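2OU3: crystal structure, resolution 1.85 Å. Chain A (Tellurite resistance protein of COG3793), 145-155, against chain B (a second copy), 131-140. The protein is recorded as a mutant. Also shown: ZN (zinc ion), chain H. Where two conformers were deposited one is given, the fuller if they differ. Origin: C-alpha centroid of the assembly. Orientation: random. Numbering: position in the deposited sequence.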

# COMPACT_ATOMS: atom_id res chain seq x y z
N ALA A 145 7.34 -10.12 6.23
CA ALA A 145 6.88 -11.50 6.43
C ALA A 145 5.37 -11.69 6.23
O ALA A 145 4.92 -12.68 5.64
CB ALA A 145 7.30 -11.98 7.83
N LEU A 146 4.59 -10.75 6.72
CA LEU A 146 3.14 -10.81 6.60
C LEU A 146 2.70 -10.60 5.15
O LEU A 146 1.73 -11.20 4.70
CB LEU A 146 2.51 -9.76 7.54
CG LEU A 146 0.99 -9.84 7.71
CD1 LEU A 146 0.49 -11.22 8.15
CD2 LEU A 146 0.52 -8.73 8.68
N ARG A 147 3.41 -9.75 4.42
CA ARG A 147 3.13 -9.56 3.00
C ARG A 147 3.39 -10.84 2.23
O ARG A 147 2.59 -11.22 1.38
CB ARG A 147 3.93 -8.38 2.43
CG ARG A 147 3.87 -8.24 0.91
CD ARG A 147 4.45 -6.95 0.39
NE ARG A 147 4.41 -6.96 -1.06
CZ ARG A 147 5.28 -7.64 -1.80
NH1 ARG A 147 6.27 -8.31 -1.23
NH2 ARG A 147 5.17 -7.64 -3.12
N GLN A 148 4.49 -11.51 2.52
CA GLN A 148 4.80 -12.78 1.89
C GLN A 148 3.73 -13.84 2.17
O GLN A 148 3.33 -14.59 1.27
CB GLN A 148 6.15 -13.29 2.39
CG GLN A 148 7.34 -12.56 1.84
CD GLN A 148 7.34 -12.54 0.33
OE1 GLN A 148 7.15 -13.59 -0.33
NE2 GLN A 148 7.50 -11.35 -0.24
N LYS A 149 3.28 -13.88 3.43
CA LYS A 149 2.19 -14.76 3.85
C LYS A 149 0.91 -14.46 3.07
O LYS A 149 0.28 -15.39 2.59
CB LYS A 149 1.93 -14.61 5.35
CG LYS A 149 0.81 -15.50 5.86
CD LYS A 149 1.04 -15.89 7.32
CE LYS A 149 -0.03 -16.84 7.83
NZ LYS A 149 0.06 -17.00 9.31
N ARG A 150 0.55 -13.18 2.94
CA ARG A 150 -0.60 -12.74 2.14
C ARG A 150 -0.48 -13.32 0.73
O ARG A 150 -1.38 -14.01 0.24
CB ARG A 150 -0.65 -11.20 2.10
CG ARG A 150 -1.96 -10.56 1.56
CD ARG A 150 -1.68 -9.23 0.81
NE ARG A 150 -2.53 -8.08 1.20
CZ ARG A 150 -3.41 -7.44 0.42
NH1 ARG A 150 -3.65 -7.80 -0.85
NH2 ARG A 150 -4.07 -6.41 0.94
N LEU A 151 0.63 -13.02 0.07
CA LEU A 151 0.77 -13.36 -1.36
C LEU A 151 0.69 -14.86 -1.56
O LEU A 151 0.07 -15.32 -2.51
CB LEU A 151 2.09 -12.84 -1.92
CG LEU A 151 2.18 -11.29 -1.89
CD1 LEU A 151 3.46 -10.82 -2.58
CD2 LEU A 151 0.93 -10.67 -2.50
N ASN A 152 1.31 -15.62 -0.67
CA ASN A 152 1.30 -17.10 -0.77
C ASN A 152 -0.07 -17.71 -0.49
O ASN A 152 -0.41 -18.76 -1.06
CB ASN A 152 2.36 -17.73 0.15
CG ASN A 152 3.77 -17.38 -0.26
OD1 ASN A 152 4.05 -17.13 -1.44
ND2 ASN A 152 4.67 -17.35 0.72
N LEU A 153 -0.86 -17.06 0.36
CA LEU A 153 -2.24 -17.47 0.62
C LEU A 153 -3.16 -17.12 -0.57
O LEU A 153 -4.00 -17.94 -0.98
CB LEU A 153 -2.72 -16.82 1.92
CG LEU A 153 -4.07 -17.24 2.51
CD1 LEU A 153 -4.06 -18.72 2.80
CD2 LEU A 153 -4.41 -16.43 3.76
N LEU A 154 -2.98 -15.95 -1.17
CA LEU A 154 -3.84 -15.54 -2.29
C LEU A 154 -3.54 -16.34 -3.53
O LEU A 154 -4.46 -16.72 -4.27
CB LEU A 154 -3.66 -14.06 -2.58
CG LEU A 154 -4.09 -13.07 -1.48
CD1 LEU A 154 -4.08 -11.67 -2.05
CD2 LEU A 154 -5.45 -13.43 -0.92
N TYR A 155 -2.25 -16.56 -3.77
CA TYR A 155 -1.81 -17.21 -5.01
C TYR A 155 -0.74 -18.26 -4.74
O TYR A 155 0.43 -18.04 -5.03
CB TYR A 155 -1.30 -16.19 -6.01
CG TYR A 155 -2.40 -15.24 -6.48
CD1 TYR A 155 -3.47 -15.70 -7.27
CD2 TYR A 155 -2.42 -13.91 -6.07
CE1 TYR A 155 -4.48 -14.84 -7.67
CE2 TYR A 155 -3.45 -13.05 -6.45
CZ TYR A 155 -4.48 -13.52 -7.24
OH TYR A 155 -5.53 -12.66 -7.66
N GLU B 131 -11.64 -23.45 5.97
CA GLU B 131 -10.34 -23.26 6.60
C GLU B 131 -9.63 -22.06 5.99
O GLU B 131 -8.99 -21.28 6.70
CB GLU B 131 -9.45 -24.51 6.49
CG GLU B 131 -8.70 -24.63 5.18
N ILE B 132 -9.77 -21.90 4.67
CA ILE B 132 -9.15 -20.81 3.98
C ILE B 132 -9.88 -19.50 4.28
O ILE B 132 -9.23 -18.49 4.52
CB ILE B 132 -9.08 -21.07 2.46
CG1 ILE B 132 -8.22 -22.33 2.21
CG2 ILE B 132 -8.49 -19.87 1.74
CD1 ILE B 132 -6.81 -22.27 2.75
N VAL B 133 -11.22 -19.51 4.29
CA VAL B 133 -11.95 -18.33 4.78
C VAL B 133 -11.43 -17.85 6.15
O VAL B 133 -11.14 -16.65 6.34
CB VAL B 133 -13.47 -18.53 4.82
CG1 VAL B 133 -14.13 -17.22 5.26
CG2 VAL B 133 -14.01 -18.99 3.45
N ASP B 134 -11.30 -18.78 7.11
CA ASP B 134 -10.82 -18.43 8.44
C ASP B 134 -9.41 -17.83 8.40
O ASP B 134 -9.09 -16.92 9.15
CB ASP B 134 -10.89 -19.62 9.43
CG ASP B 134 -12.32 -19.99 9.79
OD1 ASP B 134 -13.15 -19.06 9.78
OD2 ASP B 134 -12.66 -21.18 10.06
N GLN B 135 -8.56 -18.36 7.52
CA GLN B 135 -7.20 -17.86 7.35
C GLN B 135 -7.17 -16.47 6.75
O GLN B 135 -6.34 -15.66 7.14
CB GLN B 135 -6.37 -18.80 6.49
CG GLN B 135 -5.94 -20.05 7.28
CD GLN B 135 -5.33 -21.14 6.44
OE1 GLN B 135 -4.77 -20.89 5.39
NE2 GLN B 135 -5.46 -22.39 6.91
N LEU B 136 -8.06 -16.20 5.80
CA LEU B 136 -8.14 -14.88 5.18
C LEU B 136 -8.61 -13.83 6.19
O LEU B 136 -8.07 -12.73 6.26
CB LEU B 136 -9.02 -14.92 3.91
CG LEU B 136 -8.45 -15.72 2.70
CD1 LEU B 136 -9.51 -16.06 1.58
CD2 LEU B 136 -7.22 -15.04 2.10
N GLU B 137 -9.61 -14.19 6.99
CA GLU B 137 -10.10 -13.30 8.05
C GLU B 137 -9.02 -13.03 9.09
O GLU B 137 -8.79 -11.88 9.47
CB GLU B 137 -11.37 -13.87 8.70
CG GLU B 137 -12.55 -13.92 7.76
CD GLU B 137 -13.90 -14.06 8.48
OE1 GLU B 137 -13.95 -14.30 9.72
OE2 GLU B 137 -14.92 -13.90 7.78
N GLN B 138 -8.31 -14.06 9.51
CA GLN B 138 -7.18 -13.90 10.42
C GLN B 138 -6.09 -13.01 9.81
O GLN B 138 -5.49 -12.21 10.52
CB GLN B 138 -6.60 -15.26 10.78
CG GLN B 138 -5.43 -15.22 11.74
CD GLN B 138 -4.85 -16.61 12.03
OE1 GLN B 138 -4.61 -17.41 11.12
NE2 GLN B 138 -4.64 -16.88 13.31
N LEU B 139 -5.82 -13.15 8.52
CA LEU B 139 -4.83 -12.31 7.85
C LEU B 139 -5.24 -10.83 7.89
O LEU B 139 -4.43 -9.96 8.19
CB LEU B 139 -4.66 -12.74 6.39
CG LEU B 139 -3.72 -11.91 5.52
CD1 LEU B 139 -2.31 -12.00 6.03
CD2 LEU B 139 -3.81 -12.42 4.06
N TYR B 140 -6.50 -10.57 7.58
CA TYR B 140 -7.10 -9.25 7.73
C TYR B 140 -6.85 -8.70 9.15
O TYR B 140 -6.35 -7.58 9.32
CB TYR B 140 -8.59 -9.26 7.39
CG TYR B 140 -9.23 -8.10 8.05
CD1 TYR B 140 -9.03 -6.82 7.57
CD2 TYR B 140 -9.95 -8.26 9.25
CE1 TYR B 140 -9.52 -5.74 8.21
CE2 TYR B 140 -10.46 -7.16 9.91
CZ TYR B 140 -10.24 -5.91 9.39
OH TYR B 140 -10.70 -4.80 10.03
ZN ZN H . -14.62 -21.04 10.44

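Two helices from separate copies of a protein can associate mainly through apolar side chains, leucines above all, without a single hydrogen bond between them, and the pairing of residues 145-155 of chain A with 131-140 of chain B is a compact example. The helices run close to antiparallel, with 154° between their N-to-C directions, and their axes come no closer than 11.1 Å. At that separation the backbones cannot touch, and the gap must be filled by side chains. Two leucines do most of this work: Leu B139 and Leu A153 have 104 and 98 Å² covered by the opposing stretch, together more than half of the 373 Å² buried.

Both point their CA-to-CB bonds toward the partner helix, and both adopt the same rotamer, t for chi1 and p for chi2. Their meeting is not the tightest in the contact: Leu A153 CD2 lies 4.1 Å from Leu B139 CD2, and each packs more closely against other neighbours. Leu B139 reaches along about two turns of the chain A helix, from Leu A146 through Arg A150 to Leu A153. Its CD1 approaches CD1 of Leu A146 at 3.6 Å, while its CD2 lies 3.6 Å from CG of Arg A150. The arginine thus offers the aliphatic part of its side chain to the leucine, while its NE is hydrogen-bonded elsewhere in the structure. A long polar residue can in this way line an apolar contact without burying an unsatisfied NE.

Leu A153 repeats the arrangement from the other helix. Its CD2 meets CD2 of Leu B136 at 3.5 Å, and its CD1 lies 3.5 Å from OE1 of Gln B135. The latter is a contact between a methyl group and a carbonyl oxygen, close packing with no hydrogen bond. A looser approach, 4.5 Å between Leu A153 CD1 and Ile B132 CD1, extends the apolar surface by a further turn of the chain B helix.

Leu B136 shows that a CA-to-CB direction need not settle where a side chain ends. That bond points sideways, yet the side chain's m, t rotamer carries the end nearer to chain A, where Leu B136 CD2 also packs 3.9 Å from Leu A154 CD2. The antiparallel course orders these contacts: as chain A advances from Leu A146 to Leu A153, the partners step back from Leu B139 toward Ile B132. Asp B134 lies outside this apolar strip and binds the zinc ion through OD2 at 2.0 Å and OD1 at 2.6 Å.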